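Local atomic coordinates of extracellular fatty acid-binding protein (Gallus gallus, PDB entry 3SAO), a protein that tightly binds bacterial ferric siderophores, lysophosphatidic acid and long-chain fatty acids inside a lipocalin beta-barrel. Residues A[15-20]-A[108-113]. Residues are numbered along the deposited sequence; the frame is centred on the assembly and turned at random.
Sequences VALASN and LHMMRL. With NKN ((2R)-2-hydroxy-3-(phosphonooxy)propyl tetradecanoate), chain C.
R112 and L17 face each other as a non-hydrogen-bonded pair of two antiparallel strands, and their side chains run side by side into the ligand-binding interior of the lipocalin barrel. L17 holds CG anti to its carbonyl carbon (chi1 -55°), which brings CD2 to 3.6 Å from R112 CG. A branched leucine suits this place, since it packs against the aliphatic part of an arginine that is extended from CG to NE. That extended chain carries the guanidinium to the phosphate, where R112 NH1 donates a bent hydrogen bond (131°) of 2.9 Å to OAB of NKN; the lasting positive charge of arginine suits a place beside a phosphate, and K82 NZ and Y114 OH also hydrogen-bond NKN.

M110 slants across the end of L17, its flexible thioether placing SD 4.1 Å from L17 CD2. A bend at chi3 (-71°) then turns CE to within 3.9 Å of S19 CB.

On the other sheet face, small A18 sets its CB 4.0 Å from M111 CB, and A16 likewise meets the root of L113. Further along, V15 CG2 reaches L113 CD2 at 3.7 Å, two branched tips meeting at a slant. Backbone bonds hold this register: A18 and M111 bond reciprocally, while V15 N gives L113 O a nearly straight bond of 2.8 Å.

Strand 94-103 flanks the 108-113 side, with A99 touching R112, while L17 bonds through its backbone to A143 of strand 142-144. F128 of helix 122-133 packs on A16, A18, M111 and L113, the outer face of the barrel wall, and F24 of helix 22-27 meets L17, S19 and M110 on the other.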
ATOM      1  N   VAL A  15      -2.198   6.198  -0.745  1.00 41.20           N
ATOM      2  CA  VAL A  15      -2.488   7.611  -0.480  1.00 39.71           C
ATOM      3  C   VAL A  15      -2.615   7.885   1.017  1.00 41.10           C
ATOM      4  O   VAL A  15      -2.622   9.041   1.438  1.00 42.39           O
ATOM      5  CB  VAL A  15      -3.755   8.105  -1.242  1.00 41.22           C
ATOM      6  CG1 VAL A  15      -3.604   7.861  -2.727  1.00 40.67           C
ATOM      7  CG2 VAL A  15      -5.046   7.443  -0.678  1.00 43.69           C
ATOM      8  N   ALA A  16      -2.650   6.835   1.836  1.00 40.81           N
ATOM      9  CA  ALA A  16      -2.627   7.015   3.293  1.00 41.18           C
ATOM     10  C   ALA A  16      -2.161   5.735   3.954  1.00 41.40           C
ATOM     11  O   ALA A  16      -2.251   4.669   3.384  1.00 41.46           O
ATOM     12  CB  ALA A  16      -4.008   7.409   3.826  1.00 43.22           C
ATOM     13  N   LEU A  17      -1.661   5.904   5.160  1.00 41.99           N
ATOM     14  CA  LEU A  17      -1.024   4.894   5.975  1.00 42.23           C
ATOM     15  C   LEU A  17      -1.460   5.086   7.398  1.00 44.60           C
ATOM     16  O   LEU A  17      -1.749   6.207   7.830  1.00 44.80           O
ATOM     17  CB  LEU A  17       0.497   5.054   5.944  1.00 41.82           C
ATOM     18  CG  LEU A  17       1.159   5.060   4.566  1.00 45.58           C
ATOM     19  CD1 LEU A  17       2.671   5.376   4.763  1.00 48.66           C
ATOM     20  CD2 LEU A  17       0.952   3.750   3.852  1.00 44.45           C
ATOM     21  N   ALA A  18      -1.480   3.995   8.143  1.00 43.13           N
ATOM     22  CA  ALA A  18      -1.696   4.067   9.571  1.00 47.32           C
ATOM     23  C   ALA A  18      -0.783   3.075  10.281  1.00 51.32           C
ATOM     24  O   ALA A  18      -0.728   1.892   9.918  1.00 52.18           O
ATOM     25  CB  ALA A  18      -3.169   3.825   9.922  1.00 46.29           C
ATOM     26  N   SER A  19      -0.111   3.543  11.334  1.00 54.25           N
ATOM     27  CA  SER A  19       0.798   2.689  12.122  1.00 57.85           C
ATOM     28  C   SER A  19       1.161   3.378  13.424  1.00 60.61           C
ATOM     29  O   SER A  19       0.996   4.588  13.539  1.00 59.48           O
ATOM     30  CB  SER A  19       2.077   2.393  11.330  1.00 59.27           C
ATOM     31  OG  SER A  19       3.150   1.937  12.148  1.00 66.52           O
ATOM     32  N   ASN A  20       1.702   2.619  14.376  1.00 61.92           N
ATOM     33  CA  ASN A  20       2.056   3.169  15.687  1.00 66.83           C
ATOM     34  C   ASN A  20       3.545   3.039  16.060  1.00 70.22           C
ATOM     35  O   ASN A  20       3.908   3.212  17.217  1.00 70.99           O
ATOM     36  CB  ASN A  20       1.171   2.548  16.792  1.00 69.05           C
ATOM     37  CG  ASN A  20       1.397   1.050  16.980  1.00 68.87           C
ATOM     38  OD1 ASN A  20       2.034   0.384  16.167  1.00 70.08           O
ATOM     39  ND2 ASN A  20       0.868   0.518  18.081  1.00 71.90           N
ATOM     40  N   LEU A 108       5.532  -6.330  12.635  1.00 56.97           N
ATOM     41  CA  LEU A 108       5.122  -4.966  12.323  1.00 55.12           C
ATOM     42  C   LEU A 108       3.768  -4.959  11.610  1.00 51.28           C
ATOM     43  O   LEU A 108       3.477  -5.868  10.851  1.00 48.81           O
ATOM     44  CB  LEU A 108       6.180  -4.301  11.433  1.00 58.04           C
ATOM     45  CG  LEU A 108       7.596  -4.119  11.985  1.00 64.74           C
ATOM     46  CD1 LEU A 108       8.609  -3.965  10.856  1.00 70.78           C
ATOM     47  CD2 LEU A 108       7.668  -2.922  12.910  1.00 66.52           C
ATOM     48  N   HIS A 109       2.921  -3.970  11.886  1.00 48.03           N
ATOM     49  CA  HIS A 109       1.640  -3.857  11.242  1.00 47.04           C
ATOM     50  C   HIS A 109       1.536  -2.478  10.627  1.00 46.52           C
ATOM     51  O   HIS A 109       2.092  -1.506  11.154  1.00 46.93           O
ATOM     52  CB  HIS A 109       0.459  -4.072  12.215  1.00 49.80           C
ATOM     53  CG  HIS A 109       0.502  -5.372  12.967  1.00 49.87           C
ATOM     54  ND1 HIS A 109       0.082  -6.566  12.416  1.00 53.22           N
ATOM     55  CD2 HIS A 109       0.842  -5.649  14.250  1.00 59.49           C
ATOM     56  CE1 HIS A 109       0.195  -7.527  13.321  1.00 55.29           C
ATOM     57  NE2 HIS A 109       0.638  -6.995  14.447  1.00 54.92           N
ATOM     58  N   MET A 110       0.841  -2.408   9.503  1.00 44.97           N
ATOM     59  CA  MET A 110       0.492  -1.123   8.900  1.00 46.34           C
ATOM     60  C   MET A 110      -0.787  -1.265   8.106  1.00 43.87           C
ATOM     61  O   MET A 110      -1.033  -2.284   7.491  1.00 47.11           O
ATOM     62  CB  MET A 110       1.613  -0.625   7.994  1.00 47.28           C
ATOM     63  CG  MET A 110       1.395   0.815   7.510  1.00 52.24           C
ATOM     64  SD  MET A 110       2.829   1.438   6.655  1.00 63.19           S
ATOM     65  CE  MET A 110       4.000   1.652   8.010  1.00 58.62           C
ATOM     66  N   MET A 111      -1.613  -0.241   8.139  1.00 42.65           N
ATOM     67  CA  MET A 111      -2.741  -0.139   7.264  1.00 41.21           C
ATOM     68  C   MET A 111      -2.385   0.784   6.135  1.00 42.40           C
ATOM     69  O   MET A 111      -1.765   1.841   6.359  1.00 42.77           O
ATOM     70  CB  MET A 111      -3.933   0.415   8.016  1.00 42.91           C
ATOM     71  CG  MET A 111      -4.473  -0.546   9.001  1.00 50.58           C
ATOM     72  SD  MET A 111      -6.005   0.029   9.767  1.00 58.84           S
ATOM     73  CE  MET A 111      -7.094   0.393   8.391  1.00 33.40           C
ATOM     74  N   ARG A 112      -2.835   0.432   4.941  1.00 44.57           N
ATOM     75  CA  ARG A 112      -2.637   1.267   3.764  1.00 42.53           C
ATOM     76  C   ARG A 112      -3.956   1.518   2.983  1.00 40.36           C
ATOM     77  O   ARG A 112      -4.817   0.672   2.903  1.00 42.43           O
ATOM     78  CB  ARG A 112      -1.609   0.628   2.840  1.00 43.74           C
ATOM     79  CG  ARG A 112      -0.278   0.341   3.455  1.00 46.89           C
ATOM     80  CD  ARG A 112       0.690  -0.200   2.419  1.00 46.99           C
ATOM     81  NE  ARG A 112       2.048  -0.118   2.933  1.00 53.40           N
ATOM     82  CZ  ARG A 112       2.627  -1.040   3.691  1.00 53.71           C
ATOM     83  NH1 ARG A 112       1.992  -2.165   3.980  1.00 54.54           N
ATOM     84  NH2 ARG A 112       3.843  -0.826   4.169  1.00 58.55           N
ATOM     85  N   LEU A 113      -4.125   2.714   2.438  1.00 39.08           N
ATOM     86  CA  LEU A 113      -5.258   2.997   1.555  1.00 40.24           C
ATOM     87  C   LEU A 113      -4.746   3.127   0.124  1.00 40.05           C
ATOM     88  O   LEU A 113      -3.975   4.045  -0.188  1.00 40.05           O
ATOM     89  CB  LEU A 113      -5.961   4.295   1.974  1.00 40.94           C
ATOM     90  CG  LEU A 113      -7.104   4.822   1.125  1.00 41.55           C
ATOM     91  CD1 LEU A 113      -8.260   3.787   0.980  1.00 40.13           C
ATOM     92  CD2 LEU A 113      -7.595   6.165   1.745  1.00 41.35           C
TER
HETATM   93  OAA NKN C 161       1.909  -4.801   0.673  1.00 61.99           O
HETATM   94  OAB NKN C 161       0.353  -3.576   1.983  1.00 63.39           O
HETATM   95  PAC NKN C 161       0.765  -3.838   0.562  1.00 49.42           P
HETATM   96  OAD NKN C 161       1.014  -2.615  -0.286  1.00 51.02           O
HETATM   97  OAE NKN C 161      -5.404  -3.074  -4.307  1.00 76.44           O
HETATM   98  OAF NKN C 161      -0.451  -4.598  -0.146  1.00 51.19           O
HETATM   99  CAG NKN C 161      -0.532  -4.992  -1.521  1.00 54.20           C
HETATM  100  CAH NKN C 161      -1.958  -5.389  -1.889  1.00 62.08           C
HETATM  101  CAI NKN C 161      -2.561  -4.739  -3.147  1.00 68.87           C
HETATM  102  OAJ NKN C 161      -3.920  -4.307  -2.918  1.00 71.76           O
HETATM  103  CAK NKN C 161      -4.988  -4.167  -3.920  1.00 74.00           C
HETATM  104  CAL NKN C 161      -5.672  -5.403  -4.443  1.00 71.56           C
HETATM  105  CAM NKN C 161      -7.152  -5.330  -4.097  1.00 71.15           C
HETATM  106  CAN NKN C 161      -7.855  -6.670  -4.274  1.00 69.56           C
HETATM  107  CAO NKN C 161      -6.874  -7.800  -4.583  1.00 67.66           C
HETATM  108  OAY NKN C 161      -1.931  -6.802  -2.109  1.00 74.60           O